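Local coordinates for putative c-1-tetrahydrofolate synthase, cytoplasmic (Leishmania major, PDB 4A26), which probably catalyses the NAD(P)-dependent oxidation of 5,10-methylenetetrahydrofolate and the hydrolysis of the resulting methenyl form to 10-formyltetrahydrofolate in one-carbon metabolism, at residues 78-81 against 82-85; 126-129 against 130-133. All coordinates share one frame; numbering follows the deposited sequence.

Contact 1: 78-81 against 82-85; sequences ISQE and VLEV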
loop_
_atom_site.group_PDB
_atom_site.type_symbol
_atom_site.label_atom_id
_atom_site.label_comp_id
_atom_site.label_asym_id
_atom_site.label_seq_id
_atom_site.Cartn_x
_atom_site.Cartn_y
_atom_site.Cartn_z
ATOM N N ILE A 78 -9.372 30.091 -12.334
ATOM C CA ILE A 78 -9.012 29.444 -13.600
ATOM C C ILE A 78 -9.697 28.087 -13.787
ATOM O O ILE A 78 -10.058 27.420 -12.811
ATOM C CB ILE A 78 -7.478 29.265 -13.706
ATOM C CG1 ILE A 78 -7.056 29.035 -15.157
ATOM C CG2 ILE A 78 -7.001 28.125 -12.810
ATOM C CD1 ILE A 78 -5.590 29.239 -15.391
ATOM N N SER A 79 -9.867 27.691 -15.049
ATOM C CA SER A 79 -10.503 26.424 -15.405
ATOM C C SER A 79 -9.701 25.220 -14.942
ATOM O O SER A 79 -8.480 25.287 -14.828
ATOM C CB SER A 79 -10.656 26.322 -16.922
ATOM O OG SER A 79 -11.455 27.366 -17.433
ATOM N N GLN A 80 -10.402 24.117 -14.692
ATOM C CA GLN A 80 -9.767 22.818 -14.508
ATOM C C GLN A 80 -8.966 22.462 -15.758
ATOM O O GLN A 80 -7.806 22.055 -15.663
ATOM C CB GLN A 80 -10.826 21.742 -14.257
ATOM C CG GLN A 80 -10.273 20.347 -13.983
ATOM C CD GLN A 80 -9.690 20.210 -12.595
ATOM O OE1 GLN A 80 -10.278 20.671 -11.617
ATOM N NE2 GLN A 80 -8.534 19.564 -12.499
ATOM N N GLU A 81 -9.595 22.620 -16.925
ATOM C CA GLU A 81 -8.964 22.292 -18.209
ATOM C C GLU A 81 -7.630 23.024 -18.351
ATOM O O GLU A 81 -6.615 22.413 -18.685
ATOM C CB GLU A 81 -9.888 22.648 -19.389
ATOM C CG GLU A 81 -9.897 21.632 -20.549
ATOM C CD GLU A 81 -8.579 21.559 -21.324
ATOM O OE1 GLU A 81 -7.589 21.016 -20.782
ATOM O OE2 GLU A 81 -8.542 22.020 -22.490
ATOM N N VAL A 82 -7.639 24.325 -18.067
ATOM C CA VAL A 82 -6.457 25.169 -18.243
ATOM C C VAL A 82 -5.347 24.809 -17.252
ATOM O O VAL A 82 -4.174 24.802 -17.616
ATOM C CB VAL A 82 -6.811 26.668 -18.123
ATOM C CG1 VAL A 82 -5.557 27.523 -18.193
ATOM C CG2 VAL A 82 -7.787 27.070 -19.214
ATOM N N LEU A 83 -5.713 24.513 -16.008
ATOM C CA LEU A 83 -4.753 24.001 -15.026
ATOM C C LEU A 83 -4.057 22.760 -15.571
ATOM O O LEU A 83 -2.832 22.689 -15.602
ATOM C CB LEU A 83 -5.453 23.654 -13.703
ATOM C CG LEU A 83 -4.613 22.936 -12.637
ATOM C CD1 LEU A 83 -3.450 23.821 -12.194
ATOM C CD2 LEU A 83 -5.468 22.527 -11.450
ATOM N N GLU A 84 -4.853 21.785 -15.995
ATOM C CA GLU A 84 -4.332 20.514 -16.498
ATOM C C GLU A 84 -3.439 20.678 -17.729
ATOM O O GLU A 84 -2.492 19.917 -17.913
ATOM C CB GLU A 84 -5.488 19.559 -16.815
ATOM C CG GLU A 84 -6.214 19.040 -15.580
ATOM C CD GLU A 84 -7.128 17.873 -15.885
ATOM O OE1 GLU A 84 -7.649 17.793 -17.021
ATOM O OE2 GLU A 84 -7.322 17.029 -14.984
ATOM N N VAL A 85 -3.746 21.666 -18.570
ATOM C CA VAL A 85 -2.907 21.992 -19.726
ATOM C C VAL A 85 -1.503 22.381 -19.269
ATOM O O VAL A 85 -0.508 21.891 -19.808
ATOM C CB VAL A 85 -3.516 23.139 -20.573
ATOM C CG1 VAL A 85 -2.454 23.800 -21.443
ATOM C CG2 VAL A 85 -4.669 22.618 -21.419
#
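I78, two residues before helix 80-91, reaches V82 in its first turn: I78 CD1 lies against V82 CG1 at 3.3 Å, and the two side chains run across each other at about a right angle. An extended chain, with CG1 anti to the backbone N (chi1 -161°) and CD1 trans beyond it, carries the isoleucine out to the valine. S79, the N-cap residue, also touches the same valine, S79 CB to V82 CG2 at 3.7 Å; its hydroxyl makes no capping bond. The S79 carbonyl O does serve the helix, taking the N-H of L83 at 3.1 Å, and L83 packs on I43 and V45 of strand 39-45. This is the start of the helix that follows strand 68-74 in the catalytic domain and returns the chain toward strand 98-101 of the three-stranded parallel sheet. Q80 opens the helix proper, and its O accepts the N-H of E84 at 3.0 Å in a nearly straight bond. The Q80 chain bends at chi2 (75°), and NE2 passes E84 CG at 3.9 Å without bonding the carboxylate, whose plane is almost perpendicular to the amide; both amide ends are held outside the segments, OE1 by N110 N. E81 closes the segment: its O receives V85 N at 3.0 Å, and its OE1 rests against the methyl V85 CG2 at 3.4 Å.

Contact 2: 126-129 against 130-133; sequences ALLP and VNVG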
loop_
_atom_site.group_PDB
_atom_site.type_symbol
_atom_site.label_atom_id
_atom_site.label_comp_id
_atom_site.label_asym_id
_atom_site.label_seq_id
_atom_site.Cartn_x
_atom_site.Cartn_y
_atom_site.Cartn_z
ATOM N N ALA A 126 4.690 11.926 -4.803
ATOM C CA ALA A 126 4.222 10.539 -4.763
ATOM C C ALA A 126 2.746 10.454 -4.380
ATOM O O ALA A 126 2.359 9.616 -3.558
ATOM C CB ALA A 126 5.067 9.720 -3.803
ATOM N N LEU A 127 1.936 11.323 -4.981
ATOM C CA LEU A 127 0.502 11.413 -4.685
ATOM C C LEU A 127 -0.371 10.552 -5.613
ATOM O O LEU A 127 -1.547 10.329 -5.327
ATOM C CB LEU A 127 0.048 12.877 -4.759
ATOM C CG LEU A 127 0.558 13.765 -3.621
ATOM C CD1 LEU A 127 0.536 15.235 -4.021
ATOM C CD2 LEU A 127 -0.248 13.533 -2.349
ATOM N N LEU A 128 0.203 10.087 -6.721
ATOM C CA LEU A 128 -0.509 9.229 -7.667
ATOM C C LEU A 128 -0.728 7.839 -7.069
ATOM O O LEU A 128 0.139 7.333 -6.356
ATOM C CB LEU A 128 0.276 9.098 -8.976
ATOM C CG LEU A 128 0.247 10.287 -9.939
ATOM C CD1 LEU A 128 1.237 10.074 -11.063
ATOM C CD2 LEU A 128 -1.144 10.488 -10.500
ATOM N N PRO A 129 -1.895 7.224 -7.338
ATOM C CA PRO A 129 -2.146 5.853 -6.875
ATOM C C PRO A 129 -1.099 4.834 -7.327
ATOM O O PRO A 129 -0.691 3.982 -6.540
ATOM C CB PRO A 129 -3.509 5.525 -7.485
ATOM C CG PRO A 129 -4.188 6.836 -7.588
ATOM C CD PRO A 129 -3.118 7.851 -7.873
ATOM N N VAL A 130 -0.662 4.932 -8.580
ATOM C CA VAL A 130 0.350 4.018 -9.111
ATOM C C VAL A 130 1.654 4.071 -8.298
ATOM O O VAL A 130 2.259 3.034 -8.031
ATOM C CB VAL A 130 0.613 4.261 -10.623
ATOM C CG1 VAL A 130 1.171 5.659 -10.868
ATOM C CG2 VAL A 130 1.539 3.192 -11.185
ATOM N N ASN A 131 2.070 5.263 -7.877
ATOM C CA ASN A 131 3.243 5.385 -6.997
ATOM C C ASN A 131 2.957 4.843 -5.592
ATOM O O ASN A 131 3.809 4.188 -4.985
ATOM C CB ASN A 131 3.740 6.831 -6.940
ATOM C CG ASN A 131 4.318 7.305 -8.274
ATOM O OD1 ASN A 131 4.976 6.549 -8.992
ATOM N ND2 ASN A 131 4.075 8.560 -8.604
ATOM N N VAL A 132 1.747 5.097 -5.094
ATOM C CA VAL A 132 1.293 4.509 -3.834
ATOM C C VAL A 132 1.255 2.985 -3.943
ATOM O O VAL A 132 1.602 2.279 -2.998
ATOM C CB VAL A 132 -0.108 5.028 -3.423
ATOM C CG1 VAL A 132 -0.522 4.447 -2.077
ATOM C CG2 VAL A 132 -0.126 6.556 -3.368
ATOM N N GLY A 133 0.835 2.486 -5.103
ATOM C CA GLY A 133 0.829 1.053 -5.368
ATOM C C GLY A 133 2.217 0.464 -5.258
ATOM O O GLY A 133 2.456 -0.427 -4.450
#
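Helix 129-136 begins here, with L128 at the N-cap position and P129 as the first residue of the helix, where a proline's missing N-H costs no helical bond. The L128 carbonyl O accepts the N-H of V132 at 3.0 Å, the donor lying in the carbonyl plane, and the next bond of the helix runs from G133 N to P129 O. V132 also sets a methyl close to L128 O: with CG1 anti to the backbone N (chi1 -177°), CG2 falls on the N side and comes to that oxygen. L128 CB touches V130 CG1 at 4.0 Å and N131 ND2 at 3.9 Å. The N131 amide thus lies by the leucine's aliphatic part while ND2 donates to D123 OD2, the carboxylate oxygen that also receives L128 N. D123 in this way links the residue before the helix to one in its first turn. The second subunit lies against the same region: V130 packs on P129 of the neighbouring subunit, and L127 and V132 on its Y137. Within the chain, L128 and P129 rest on E116 at the end of helix 111-116, and L127 packs on I115 of that helix.

How the contacts relate
From the N terminus, the chain reaches contact 1 first, after strand 68-74, and closes the opening turn of helix 80-91 there. It then passes through strand 98-101 and helix 111-116 before contact 2 forms the start of helix 129-136. The two follow in series, neither enclosing nor crossing the other, and each joins residues that are neighbours along the chain. The centres of contacts 1 and 2 lie about 22 Å apart, and the nearest atoms of contacts 1 and 2 about 10 Å apart, without touching. Helix 111-116 borders both: Q80 and L83 pack on A114, and contact 2 leans on the end of the same helix. Contact 1 belongs with the three-stranded sheet, whereas contact 2 lies where the two subunits of the homodimer meet.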